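Long-range contacts in 6-carboxyhexanoate-coa ligase (Bacillus subtilis, PDB 5FLL), which belongs to the 6-carboxyhexanoate-CoA ligase family and here holds pimeloyl-AMP, pyrophosphate and magnesium in one site: residues Glu101-Ser106 with Lys208-Gln213; Ser121-Ala126 with Thr140-Val145; His169-Glu174 with Ser195-Tyr200. All coordinates share one frame; numbering follows the deposited sequence.

Contact 1 of 3, residues Glu101-Ser106 with Lys208-Gln213; sequences EKEGVS and KKMGYQ. With WAQ (pimeloyl-AMP), chain C.
Glu-103, in the last turn of helix 89-103, holds its carboxylate against the backbone of Lys-209 and Met-210, and this grip is the tight part of the contact. Its OE2 takes the amide N of Lys-209 at 2.8 Å on the syn lone pair, an almost straight bond with 170° at the hydrogen. OE1 accepts from Met-210 N at 3.0 Å, again on the syn side but more bent, at 144°. Two successive amides thus pin the two oxygens of one carboxylate, which fixes its rotation. A bend at chi2 (72°) leads the acid from the helix to these amides. The Met-210 side chain crowds the same group, its CG lying 3.2 Å from Glu-103 OE1, and carbon meets carbon where the methyl CE of Met-210 reaches back to 3.8 Å from Glu-103 CB.

The outer side is looser and belongs to lysines. Lys-209 folds over Glu-103, and its NZ gives a hydrogen bond of 2.9 Å to Glu-103 O from above the carbonyl plane. That ammonium stays 4.4 Å from Glu-103 OE2, beyond a salt bridge, so any help it gives the carboxylate is probably electrostatic. Exposed Lys-102 contributes little, its O standing 4.0 Å from Lys-209 NZ. Lys-208 sends its amine away, to the carbonyls of Ser-183 and His-185.

Gly-104 ends the helix in a Schellman motif, and Ser-106 N-caps the next, 107-116. The contact therefore ties this helix-to-helix junction to the turn between strands 203-207 and 211-215, where Met-210 rests on Val-205 and Tyr-212, farther along, packs on helix 170-184 and bonds pimeloyl-AMP.

Contact 2 of 3, residues Ser121-Ala126 with Thr140-Val145; sequences SDVRGA and TKEKGV. With WAQ (pimeloyl-AMP), chain C.
The guanidinium of Arg-124 has Lys-143 CA over one face, 3.9 Å above its plane and offset toward the rim, while Glu-142 O stands oblique to the group. The bend at chi3 (-76°) folds the arginine back over residues 142-143, with NH2 4.1 Å from Lys-143 CB; the two side chains cross at about a right angle. At its backbone, Arg-124 N donates to Glu-142 O at 3.0 Å.

Farther along, the loops meet as a single antiparallel bridge, the hydrogen-bonded pair Ala-126 and Val-145: Ala-126 N gives to Val-145 O at 2.8 Å, and Val-145 N returns a bond of 2.9 Å to Ala-126 O. This pair lies just before strand 127-130 and closes the loop that carries the hairpin of strands 127-130 and 135-136. Gly-125 and Gly-144 let the backbones approach to 4.1 Å between their CA atoms, and Val-123 CG1 fits over Gly-144 CA at 3.4 Å.

On the ligand side, Gly-125 O accepts from the ribose O2' of pimeloyl-AMP at 2.8 Å, and Ala-126 CB and Val-145 O both lie close to C2 of its adenine.

Contact 3 of 3, residues His169-Glu174 with Ser195-Tyr200; sequences HSRIKE and SDDPDY. With MG (magnesium ion), chain F; WAQ (pimeloyl-AMP), chain C; PPV (pyrophosphate), chain D.
Arg-171, near the start of helix 170-184, meets Tyr-200 by stacking. Its guanidinium lies flat on the tyrosine, planes 5° apart and centres 4.1 Å apart, and its CD sits over the ring centroid at 3.3 Å as a CH-pi contact. Arg-171 turns at chi3 (-88°), which runs its outer arm along the ring.

Two salt bridges hold the same cation. NH1 reaches Asp-197 OD2 at 2.7 Å, approaching from above the carboxylate plane, whereas the bond from NH2 to Asp-199 OD1, 3.1 Å, is weak and bent (126°). Both aspartates belong to the type I turn from Asp-197 to Tyr-200.

Metal coordination takes the other oxygen of Asp-197: OD1 binds magnesium at 2.0 Å, beside Asp-196 OD1 at 2.1 Å. Pimeloyl-AMP OAD, two pyrophosphate oxygens and a water complete six ligands, and this water donates to Asp-196 OD2.

Among hydrogen bonds to pimeloyl-AMP, Ser-195 OG gives one to OAD at 2.6 Å. The same OG accepts from Asp-197 N in an ST turn, consistent with a hydroxyl held in position. Tyr-200 OH meets carboxylate oxygen OAB, at the ring edge near its plane, in a very short bond whose length is doubtful.

Asp-197 thus links the magnesium to Arg-171, a second-shell cation probably steadying the carboxylate's orientation, while residues 195-200 meet the phosphate of pimeloyl-AMP and, through Tyr-200, probably its carboxylate end.

Overall arrangement
From the N terminus, the chain first reaches contact 1 at the end of helix 89-103 and closes that loop only at 208-213, by strand 211-215. The other two contacts fall within this long excursion. Contact 2 closes first, bringing 140-145 back to 121-126 round the hairpin of strands 127-130 and 135-136. Contact 3 follows in series, joining helix 170-184 to the loop after strand 188-194; none of the loops cross. Contact 1 ties a helix end to the mixed sheet on the surface, its centre about 22 Å from that of contact 3. Contacts 2 and 3 touch pimeloyl-AMP directly, contact 2 at its nucleoside end; contact 1 reaches it through Tyr-212 of strand 211-215.

Contact 1 of 3, residues Glu101-Ser106 with Lys208-Gln213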
loop_
_atom_site.group_PDB
_atom_site.type_symbol
_atom_site.label_atom_id
_atom_site.label_comp_id
_atom_site.label_asym_id
_atom_site.label_seq_id
_atom_site.Cartn_x
_atom_site.Cartn_y
_atom_site.Cartn_z
ATOM N N GLU A 101 9.712 36.991 8.098
ATOM C CA GLU A 101 9.461 38.082 9.028
ATOM C C GLU A 101 8.475 39.049 8.419
ATOM O O GLU A 101 7.545 39.461 9.072
ATOM C CB GLU A 101 10.751 38.811 9.431
ATOM C CG GLU A 101 10.575 39.778 10.609
ATOM C CD GLU A 101 11.885 40.356 11.166
ATOM O OE1 GLU A 101 12.917 39.677 11.188
ATOM O OE2 GLU A 101 11.886 41.488 11.646
ATOM N N LYS A 102 8.639 39.347 7.144
ATOM C CA LYS A 102 7.741 40.244 6.448
ATOM C C LYS A 102 6.298 39.702 6.464
ATOM O O LYS A 102 5.355 40.454 6.622
ATOM C CB LYS A 102 8.200 40.421 4.999
ATOM C CG LYS A 102 7.818 41.767 4.414
ATOM C CD LYS A 102 7.881 41.839 2.887
ATOM C CE LYS A 102 7.280 43.160 2.385
ATOM N NZ LYS A 102 7.177 43.225 0.904
ATOM N N GLU A 103 6.134 38.405 6.278
ATOM C CA GLU A 103 4.814 37.784 6.262
ATOM C C GLU A 103 4.150 37.765 7.650
ATOM O O GLU A 103 2.938 37.636 7.735
ATOM C CB GLU A 103 4.929 36.352 5.780
ATOM C CG GLU A 103 3.609 35.661 5.582
ATOM C CD GLU A 103 2.868 36.164 4.376
ATOM O OE1 GLU A 103 3.512 36.721 3.482
ATOM O OE2 GLU A 103 1.644 35.989 4.315
ATOM N N GLY A 104 4.923 37.866 8.734
ATOM C CA GLY A 104 4.309 38.052 10.051
ATOM C C GLY A 104 4.844 37.153 11.147
ATOM O O GLY A 104 4.426 37.238 12.283
ATOM N N VAL A 105 5.823 36.339 10.839
ATOM C CA VAL A 105 6.499 35.612 11.888
ATOM C C VAL A 105 7.567 36.475 12.573
ATOM O O VAL A 105 8.449 37.045 11.922
ATOM C CB VAL A 105 7.161 34.325 11.349
ATOM C CG1 VAL A 105 7.524 33.406 12.529
ATOM C CG2 VAL A 105 6.254 33.631 10.355
ATOM N N SER A 106 7.504 36.571 13.895
ATOM C CA SER A 106 8.469 37.393 14.616
ATOM C C SER A 106 9.869 36.758 14.508
ATOM O O SER A 106 10.018 35.534 14.362
ATOM C CB SER A 106 8.058 37.527 16.080
ATOM O OG SER A 106 8.206 36.271 16.694
ATOM N N LYS A 208 0.270 33.859 2.784
ATOM C CA LYS A 208 -0.918 34.342 2.115
ATOM C C LYS A 208 -0.625 35.618 1.382
ATOM O O LYS A 208 -1.244 35.888 0.362
ATOM C CB LYS A 208 -2.036 34.598 3.126
ATOM C CG LYS A 208 -2.668 33.341 3.689
ATOM C CD LYS A 208 -3.736 33.665 4.750
ATOM C CE LYS A 208 -4.352 32.396 5.332
ATOM N NZ LYS A 208 -3.334 31.492 5.967
ATOM N N LYS A 209 0.239 36.449 1.953
ATOM C CA LYS A 209 0.514 37.734 1.366
ATOM C C LYS A 209 1.604 37.657 0.309
ATOM O O LYS A 209 1.431 38.137 -0.795
ATOM C CB LYS A 209 0.888 38.705 2.438
ATOM C CG LYS A 209 -0.339 39.136 3.222
ATOM C CD LYS A 209 0.005 39.943 4.463
ATOM C CE LYS A 209 0.752 39.042 5.444
ATOM N NZ LYS A 209 1.445 39.837 6.490
ATOM N N MET A 210 2.727 37.045 0.643
ATOM C CA MET A 210 3.840 37.065 -0.246
ATOM C C MET A 210 3.661 36.008 -1.358
ATOM O O MET A 210 4.376 36.034 -2.326
ATOM C CB MET A 210 5.134 36.825 0.529
ATOM C CG MET A 210 5.293 35.438 1.170
ATOM S SD MET A 210 6.910 35.310 1.995
ATOM C CE MET A 210 6.602 34.095 3.257
ATOM N N GLY A 211 2.709 35.092 -1.204
ATOM C CA GLY A 211 2.567 33.981 -2.139
ATOM C C GLY A 211 3.689 32.970 -2.030
ATOM O O GLY A 211 4.227 32.725 -0.950
ATOM N N TYR A 212 4.028 32.370 -3.154
ATOM C CA TYR A 212 4.998 31.283 -3.221
ATOM C C TYR A 212 6.312 31.876 -3.695
ATOM O O TYR A 212 6.465 32.208 -4.873
ATOM C CB TYR A 212 4.503 30.237 -4.235
ATOM C CG TYR A 212 5.347 28.991 -4.401
ATOM C CD1 TYR A 212 5.339 27.972 -3.457
ATOM C CD2 TYR A 212 6.092 28.793 -5.563
ATOM C CE1 TYR A 212 6.100 26.820 -3.619
ATOM C CE2 TYR A 212 6.816 27.644 -5.769
ATOM C CZ TYR A 212 6.848 26.668 -4.779
ATOM O OH TYR A 212 7.567 25.526 -4.995
ATOM N N GLN A 213 7.220 32.104 -2.757
ATOM C CA GLN A 213 8.462 32.796 -3.039
ATOM C C GLN A 213 9.572 31.775 -3.197
ATOM O O GLN A 213 10.066 31.202 -2.219
ATOM C CB GLN A 213 8.786 33.761 -1.899
ATOM C CG GLN A 213 7.800 34.935 -1.783
ATOM C CD GLN A 213 8.091 36.025 -2.800
ATOM O OE1 GLN A 213 9.232 36.189 -3.209
ATOM N NE2 GLN A 213 7.077 36.798 -3.174
HETATM N N1 WAQ C . 3.272 16.756 3.738
HETATM C C2 WAQ C . 4.116 17.203 4.753
HETATM N N3 WAQ C . 5.480 17.306 4.513
HETATM C C4 WAQ C . 5.952 16.930 3.300
HETATM C C5 WAQ C . 5.129 16.511 2.324
HETATM C C6 WAQ C . 3.807 16.416 2.558
HETATM N N6 WAQ C . 3.042 15.972 1.569
HETATM N N7 WAQ C . 5.869 16.255 1.241
HETATM C C8 WAQ C . 7.137 16.493 1.530
HETATM N N9 WAQ C . 7.186 16.926 2.808
HETATM C "C1'" WAQ C . 8.365 17.276 3.605
HETATM C "C2'" WAQ C . 9.097 15.996 3.911
HETATM O "O2'" WAQ C . 9.806 16.117 5.113
HETATM C "C3'" WAQ C . 10.108 15.922 2.768
HETATM O "O3'" WAQ C . 11.186 15.048 3.087
HETATM C "C4'" WAQ C . 10.551 17.347 2.743
HETATM O "O4'" WAQ C . 9.324 18.110 2.951
HETATM C "C5'" WAQ C . 11.069 17.708 1.355
HETATM O "O5'" WAQ C . 10.246 17.063 0.466
HETATM O OAB WAQ C . 11.409 24.681 -7.636
HETATM O OAC WAQ C . 11.011 18.887 -3.658
HETATM O OAD WAQ C . 11.920 16.526 -1.437
HETATM O OAE WAQ C . 9.476 25.745 -7.050
HETATM O OAH WAQ C . 9.337 16.643 -1.898
HETATM C CAK WAQ C . 10.624 23.189 -3.513
HETATM C CAL WAQ C . 11.012 24.018 -4.775
HETATM C CAM WAQ C . 10.986 21.723 -3.686
HETATM C CAN WAQ C . 10.094 23.700 -5.929
HETATM C CAO WAQ C . 10.924 20.994 -2.356
HETATM O OAU WAQ C . 10.679 18.806 -1.363
HETATM C CAW WAQ C . 10.354 24.813 -6.942
HETATM C CAX WAQ C . 10.849 19.449 -2.557
HETATM P PBG WAQ C . 10.485 17.237 -1.141
#

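Contact 2 of 3, residues Ser121-Ala126 with Thr140-Val145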
loop_
_atom_site.group_PDB
_atom_site.type_symbol
_atom_site.label_atom_id
_atom_site.label_comp_id
_atom_site.label_asym_id
_atom_site.label_seq_id
_atom_site.Cartn_x
_atom_site.Cartn_y
_atom_site.Cartn_z
ATOM N N SER A 121 15.754 17.165 10.321
ATOM C CA SER A 121 16.149 16.704 8.976
ATOM C C SER A 121 15.527 15.377 8.660
ATOM O O SER A 121 15.232 15.110 7.512
ATOM C CB SER A 121 17.664 16.571 8.863
ATOM O OG SER A 121 18.267 17.828 9.053
ATOM N N ASP A 122 15.330 14.547 9.680
ATOM C CA ASP A 122 14.845 13.175 9.475
ATOM C C ASP A 122 13.307 13.038 9.447
ATOM O O ASP A 122 12.776 11.931 9.252
ATOM C CB ASP A 122 15.409 12.230 10.549
ATOM C CG ASP A 122 16.870 11.819 10.284
ATOM O OD1 ASP A 122 17.441 12.179 9.223
ATOM O OD2 ASP A 122 17.440 11.130 11.151
ATOM N N VAL A 123 12.592 14.141 9.644
ATOM C CA VAL A 123 11.161 14.062 9.703
ATOM C C VAL A 123 10.631 13.785 8.305
ATOM O O VAL A 123 11.086 14.384 7.346
ATOM C CB VAL A 123 10.556 15.347 10.278
ATOM C CG1 VAL A 123 9.049 15.311 10.141
ATOM C CG2 VAL A 123 10.974 15.504 11.742
ATOM N N ARG A 124 9.663 12.872 8.213
ATOM C CA ARG A 124 9.158 12.344 6.947
ATOM C C ARG A 124 8.016 13.152 6.366
ATOM O O ARG A 124 7.714 13.059 5.164
ATOM C CB ARG A 124 8.729 10.904 7.159
ATOM C CG ARG A 124 9.803 10.154 7.932
ATOM C CD ARG A 124 9.822 8.682 7.647
ATOM N NE ARG A 124 8.737 7.987 8.324
ATOM C CZ ARG A 124 8.734 7.665 9.615
ATOM N NH1 ARG A 124 9.758 7.998 10.397
ATOM N NH2 ARG A 124 7.691 7.020 10.127
ATOM N N GLY A 125 7.379 13.941 7.222
ATOM C CA GLY A 125 6.391 14.927 6.779
ATOM C C GLY A 125 6.807 16.338 7.197
ATOM O O GLY A 125 7.971 16.710 7.078
ATOM N N ALA A 126 5.854 17.095 7.751
ATOM C CA ALA A 126 6.108 18.474 8.140
ATOM C C ALA A 126 6.066 18.663 9.629
ATOM O O ALA A 126 5.410 17.911 10.341
ATOM C CB ALA A 126 5.092 19.403 7.487
ATOM N N THR A 140 3.933 14.273 16.337
ATOM C CA THR A 140 4.224 13.144 15.449
ATOM C C THR A 140 5.703 12.751 15.389
ATOM O O THR A 140 6.065 11.797 14.706
ATOM C CB THR A 140 3.791 13.456 14.028
ATOM O OG1 THR A 140 4.627 14.494 13.498
ATOM C CG2 THR A 140 2.356 13.894 14.017
ATOM N N LYS A 141 6.551 13.504 16.076
ATOM C CA LYS A 141 7.966 13.193 16.140
ATOM C C LYS A 141 8.599 12.982 14.742
ATOM O O LYS A 141 8.555 13.884 13.913
ATOM C CB LYS A 141 8.174 11.999 17.060
ATOM C CG LYS A 141 7.542 12.199 18.425
ATOM C CD LYS A 141 7.884 11.038 19.355
ATOM C CE LYS A 141 7.944 11.457 20.815
ATOM N NZ LYS A 141 8.608 10.423 21.663
ATOM N N GLU A 142 9.221 11.825 14.501
ATOM C CA GLU A 142 9.939 11.558 13.224
ATOM C C GLU A 142 8.995 11.332 12.065
ATOM O O GLU A 142 9.362 11.552 10.895
ATOM C CB GLU A 142 10.896 10.350 13.330
ATOM C CG GLU A 142 11.925 10.429 14.470
ATOM C CD GLU A 142 12.968 11.537 14.278
ATOM O OE1 GLU A 142 13.273 11.922 13.133
ATOM O OE2 GLU A 142 13.521 12.014 15.286
ATOM N N LYS A 143 7.759 10.957 12.370
ATOM C CA LYS A 143 6.789 10.748 11.310
ATOM C C LYS A 143 6.459 12.069 10.617
ATOM O O LYS A 143 6.407 12.147 9.381
ATOM C CB LYS A 143 5.532 10.085 11.868
ATOM C CG LYS A 143 4.462 9.791 10.822
ATOM C CD LYS A 143 3.230 9.089 11.423
ATOM C CE LYS A 143 2.338 10.053 12.232
ATOM N NZ LYS A 143 1.871 11.260 11.454
ATOM N N GLY A 144 6.237 13.118 11.399
ATOM C CA GLY A 144 5.805 14.383 10.830
ATOM C C GLY A 144 4.343 14.345 10.466
ATOM O O GLY A 144 3.659 13.337 10.624
ATOM N N VAL A 145 3.839 15.466 10.006
ATOM C CA VAL A 145 2.467 15.554 9.532
ATOM C C VAL A 145 2.532 15.535 8.014
ATOM O O VAL A 145 3.222 16.321 7.413
ATOM C CB VAL A 145 1.823 16.876 9.992
ATOM C CG1 VAL A 145 0.467 17.071 9.326
ATOM C CG2 VAL A 145 1.657 16.899 11.499
HETATM N N1 WAQ C . 3.272 16.756 3.738
HETATM C C2 WAQ C . 4.116 17.203 4.753
HETATM N N3 WAQ C . 5.480 17.306 4.513
HETATM C C4 WAQ C . 5.952 16.930 3.300
HETATM C C5 WAQ C . 5.129 16.511 2.324
HETATM C C6 WAQ C . 3.807 16.416 2.558
HETATM N N6 WAQ C . 3.042 15.972 1.569
HETATM N N7 WAQ C . 5.869 16.255 1.241
HETATM C C8 WAQ C . 7.137 16.493 1.530
HETATM N N9 WAQ C . 7.186 16.926 2.808
HETATM C "C1'" WAQ C . 8.365 17.276 3.605
HETATM C "C2'" WAQ C . 9.097 15.996 3.911
HETATM O "O2'" WAQ C . 9.806 16.117 5.113
HETATM C "C3'" WAQ C . 10.108 15.922 2.768
HETATM O "O3'" WAQ C . 11.186 15.048 3.087
HETATM C "C4'" WAQ C . 10.551 17.347 2.743
HETATM O "O4'" WAQ C . 9.324 18.110 2.951
HETATM C "C5'" WAQ C . 11.069 17.708 1.355
HETATM O "O5'" WAQ C . 10.246 17.063 0.466
HETATM O OAB WAQ C . 11.409 24.681 -7.636
HETATM O OAC WAQ C . 11.011 18.887 -3.658
HETATM O OAD WAQ C . 11.920 16.526 -1.437
HETATM O OAE WAQ C . 9.476 25.745 -7.050
HETATM O OAH WAQ C . 9.337 16.643 -1.898
HETATM C CAK WAQ C . 10.624 23.189 -3.513
HETATM C CAL WAQ C . 11.012 24.018 -4.775
HETATM C CAM WAQ C . 10.986 21.723 -3.686
HETATM C CAN WAQ C . 10.094 23.700 -5.929
HETATM C CAO WAQ C . 10.924 20.994 -2.356
HETATM O OAU WAQ C . 10.679 18.806 -1.363
HETATM C CAW WAQ C . 10.354 24.813 -6.942
HETATM C CAX WAQ C . 10.849 19.449 -2.557
HETATM P PBG WAQ C . 10.485 17.237 -1.141
#

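Contact 3 of 3, residues His169-Glu174 with Ser195-Tyr200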
loop_
_atom_site.group_PDB
_atom_site.type_symbol
_atom_site.label_atom_id
_atom_site.label_comp_id
_atom_site.label_asym_id
_atom_site.label_seq_id
_atom_site.Cartn_x
_atom_site.Cartn_y
_atom_site.Cartn_z
ATOM N N HIS A 169 8.095 21.125 -14.242
ATOM C CA HIS A 169 8.557 19.967 -13.504
ATOM C C HIS A 169 7.545 19.531 -12.472
ATOM O O HIS A 169 6.979 20.355 -11.742
ATOM C CB HIS A 169 9.885 20.280 -12.805
ATOM C CG HIS A 169 11.004 20.586 -13.754
ATOM N ND1 HIS A 169 12.043 21.435 -13.434
ATOM C CD2 HIS A 169 11.222 20.189 -15.032
ATOM C CE1 HIS A 169 12.866 21.529 -14.462
ATOM N NE2 HIS A 169 12.397 20.776 -15.443
ATOM N N SER A 170 7.369 18.229 -12.347
ATOM C CA SER A 170 6.415 17.689 -11.421
ATOM C C SER A 170 6.808 18.025 -9.974
ATOM O O SER A 170 5.967 18.102 -9.059
ATOM C CB SER A 170 6.322 16.186 -11.615
ATOM O OG SER A 170 7.591 15.614 -11.339
ATOM N N ARG A 171 8.073 18.306 -9.767
ATOM C CA ARG A 171 8.530 18.725 -8.457
ATOM C C ARG A 171 7.922 20.069 -8.042
ATOM O O ARG A 171 7.691 20.362 -6.860
ATOM C CB ARG A 171 10.040 18.817 -8.513
ATOM C CG ARG A 171 10.717 18.698 -7.188
ATOM C CD ARG A 171 12.117 19.252 -7.298
ATOM N NE ARG A 171 13.091 18.266 -7.727
ATOM C CZ ARG A 171 13.682 17.395 -6.908
ATOM N NH1 ARG A 171 13.332 17.358 -5.615
ATOM N NH2 ARG A 171 14.621 16.576 -7.368
ATOM N N ILE A 172 7.713 20.932 -9.019
ATOM C CA ILE A 172 7.190 22.255 -8.728
ATOM C C ILE A 172 5.704 22.092 -8.616
ATOM O O ILE A 172 5.066 22.660 -7.726
ATOM C CB ILE A 172 7.560 23.243 -9.842
ATOM C CG1 ILE A 172 9.086 23.357 -9.915
ATOM C CG2 ILE A 172 6.919 24.583 -9.591
ATOM C CD1 ILE A 172 9.595 24.241 -11.034
ATOM N N LYS A 173 5.135 21.296 -9.509
ATOM C CA LYS A 173 3.717 21.032 -9.393
ATOM C C LYS A 173 3.377 20.553 -7.992
ATOM O O LYS A 173 2.430 21.039 -7.351
ATOM C CB LYS A 173 3.305 20.002 -10.397
ATOM C CG LYS A 173 1.824 19.782 -10.455
ATOM C CD LYS A 173 1.497 18.792 -11.566
ATOM C CE LYS A 173 1.886 17.402 -11.147
ATOM N NZ LYS A 173 1.428 16.439 -12.159
ATOM N N GLU A 174 4.164 19.612 -7.498
ATOM C CA GLU A 174 3.862 19.003 -6.219
ATOM C C GLU A 174 4.062 19.974 -5.074
ATOM O O GLU A 174 3.185 20.115 -4.207
ATOM C CB GLU A 174 4.689 17.728 -6.037
ATOM C CG GLU A 174 4.265 16.638 -7.006
ATOM C CD GLU A 174 5.237 15.476 -7.105
ATOM O OE1 GLU A 174 6.263 15.481 -6.394
ATOM O OE2 GLU A 174 4.981 14.574 -7.941
ATOM N N SER A 195 14.259 20.857 -0.155
ATOM C CA SER A 195 14.191 19.426 -0.388
ATOM C C SER A 195 15.224 18.662 0.425
ATOM O O SER A 195 16.325 19.147 0.691
ATOM C CB SER A 195 14.348 19.119 -1.889
ATOM O OG SER A 195 14.113 17.743 -2.121
ATOM N N ASP A 196 14.857 17.444 0.806
ATOM C CA ASP A 196 15.814 16.491 1.355
ATOM C C ASP A 196 16.568 15.738 0.253
ATOM O O ASP A 196 17.377 14.846 0.555
ATOM C CB ASP A 196 15.121 15.516 2.320
ATOM C CG ASP A 196 14.042 14.681 1.654
ATOM O OD1 ASP A 196 13.400 15.167 0.698
ATOM O OD2 ASP A 196 13.836 13.520 2.089
ATOM N N ASP A 197 16.318 16.063 -1.014
ATOM C CA ASP A 197 16.992 15.310 -2.105
ATOM C C ASP A 197 18.385 15.880 -2.371
ATOM O O ASP A 197 18.577 17.084 -2.403
ATOM C CB ASP A 197 16.162 15.339 -3.391
ATOM C CG ASP A 197 14.688 14.975 -3.173
ATOM O OD1 ASP A 197 14.273 14.503 -2.091
ATOM O OD2 ASP A 197 13.916 15.209 -4.113
ATOM N N PRO A 198 19.378 15.023 -2.548
ATOM C CA PRO A 198 20.721 15.574 -2.768
ATOM C C PRO A 198 20.863 16.336 -4.080
ATOM O O PRO A 198 21.842 17.032 -4.274
ATOM C CB PRO A 198 21.616 14.334 -2.772
ATOM C CG PRO A 198 20.705 13.201 -3.102
ATOM C CD PRO A 198 19.395 13.553 -2.462
ATOM N N ASP A 199 19.886 16.225 -4.960
ATOM C CA ASP A 199 20.034 16.730 -6.319
ATOM C C ASP A 199 19.133 17.946 -6.637
ATOM O O ASP A 199 18.936 18.290 -7.790
ATOM C CB ASP A 199 19.774 15.580 -7.329
ATOM C CG ASP A 199 18.275 15.111 -7.342
ATOM O OD1 ASP A 199 17.440 15.560 -6.511
ATOM O OD2 ASP A 199 17.922 14.311 -8.227
ATOM N N TYR A 200 18.599 18.596 -5.626
ATOM C CA TYR A 200 17.775 19.778 -5.861
ATOM C C TYR A 200 17.957 20.759 -4.737
ATOM O O TYR A 200 17.585 20.456 -3.600
ATOM C CB TYR A 200 16.313 19.378 -5.958
ATOM C CG TYR A 200 15.465 20.393 -6.658
ATOM C CD1 TYR A 200 15.551 20.570 -8.047
ATOM C CD2 TYR A 200 14.600 21.208 -5.944
ATOM C CE1 TYR A 200 14.779 21.519 -8.705
ATOM C CE2 TYR A 200 13.820 22.161 -6.579
ATOM C CZ TYR A 200 13.911 22.323 -7.957
ATOM O OH TYR A 200 13.132 23.271 -8.578
HETATM MG MG MG F . 12.480 14.440 -1.100
HETATM N N1 WAQ C . 3.272 16.756 3.738
HETATM C C2 WAQ C . 4.116 17.203 4.753
HETATM N N3 WAQ C . 5.480 17.306 4.513
HETATM C C4 WAQ C . 5.952 16.930 3.300
HETATM C C5 WAQ C . 5.129 16.511 2.324
HETATM C C6 WAQ C . 3.807 16.416 2.558
HETATM N N6 WAQ C . 3.042 15.972 1.569
HETATM N N7 WAQ C . 5.869 16.255 1.241
HETATM C C8 WAQ C . 7.137 16.493 1.530
HETATM N N9 WAQ C . 7.186 16.926 2.808
HETATM C "C1'" WAQ C . 8.365 17.276 3.605
HETATM C "C2'" WAQ C . 9.097 15.996 3.911
HETATM O "O2'" WAQ C . 9.806 16.117 5.113
HETATM C "C3'" WAQ C . 10.108 15.922 2.768
HETATM O "O3'" WAQ C . 11.186 15.048 3.087
HETATM C "C4'" WAQ C . 10.551 17.347 2.743
HETATM O "O4'" WAQ C . 9.324 18.110 2.951
HETATM C "C5'" WAQ C . 11.069 17.708 1.355
HETATM O "O5'" WAQ C . 10.246 17.063 0.466
HETATM O OAB WAQ C . 11.409 24.681 -7.636
HETATM O OAC WAQ C . 11.011 18.887 -3.658
HETATM O OAD WAQ C . 11.920 16.526 -1.437
HETATM O OAE WAQ C . 9.476 25.745 -7.050
HETATM O OAH WAQ C . 9.337 16.643 -1.898
HETATM C CAK WAQ C . 10.624 23.189 -3.513
HETATM C CAL WAQ C . 11.012 24.018 -4.775
HETATM C CAM WAQ C . 10.986 21.723 -3.686
HETATM C CAN WAQ C . 10.094 23.700 -5.929
HETATM C CAO WAQ C . 10.924 20.994 -2.356
HETATM O OAU WAQ C . 10.679 18.806 -1.363
HETATM C CAW WAQ C . 10.354 24.813 -6.942
HETATM C CAX WAQ C . 10.849 19.449 -2.557
HETATM P PBG WAQ C . 10.485 17.237 -1.141
HETATM O O11 PPV D . 8.906 12.638 0.926
HETATM P P1 PPV D . 9.251 13.576 -0.199
HETATM O O21 PPV D . 8.118 14.390 -0.727
HETATM O O31 PPV D . 10.561 14.355 -0.017
HETATM O OPP PPV D . 9.498 12.552 -1.457
HETATM P P2 PPV D . 10.081 13.057 -2.892
HETATM O O12 PPV D . 9.149 14.142 -3.383
HETATM O O22 PPV D . 10.027 11.820 -3.768
HETATM O O32 PPV D . 11.458 13.604 -2.555
HETATM O O HOH W 1 12.791 12.496 -0.184
#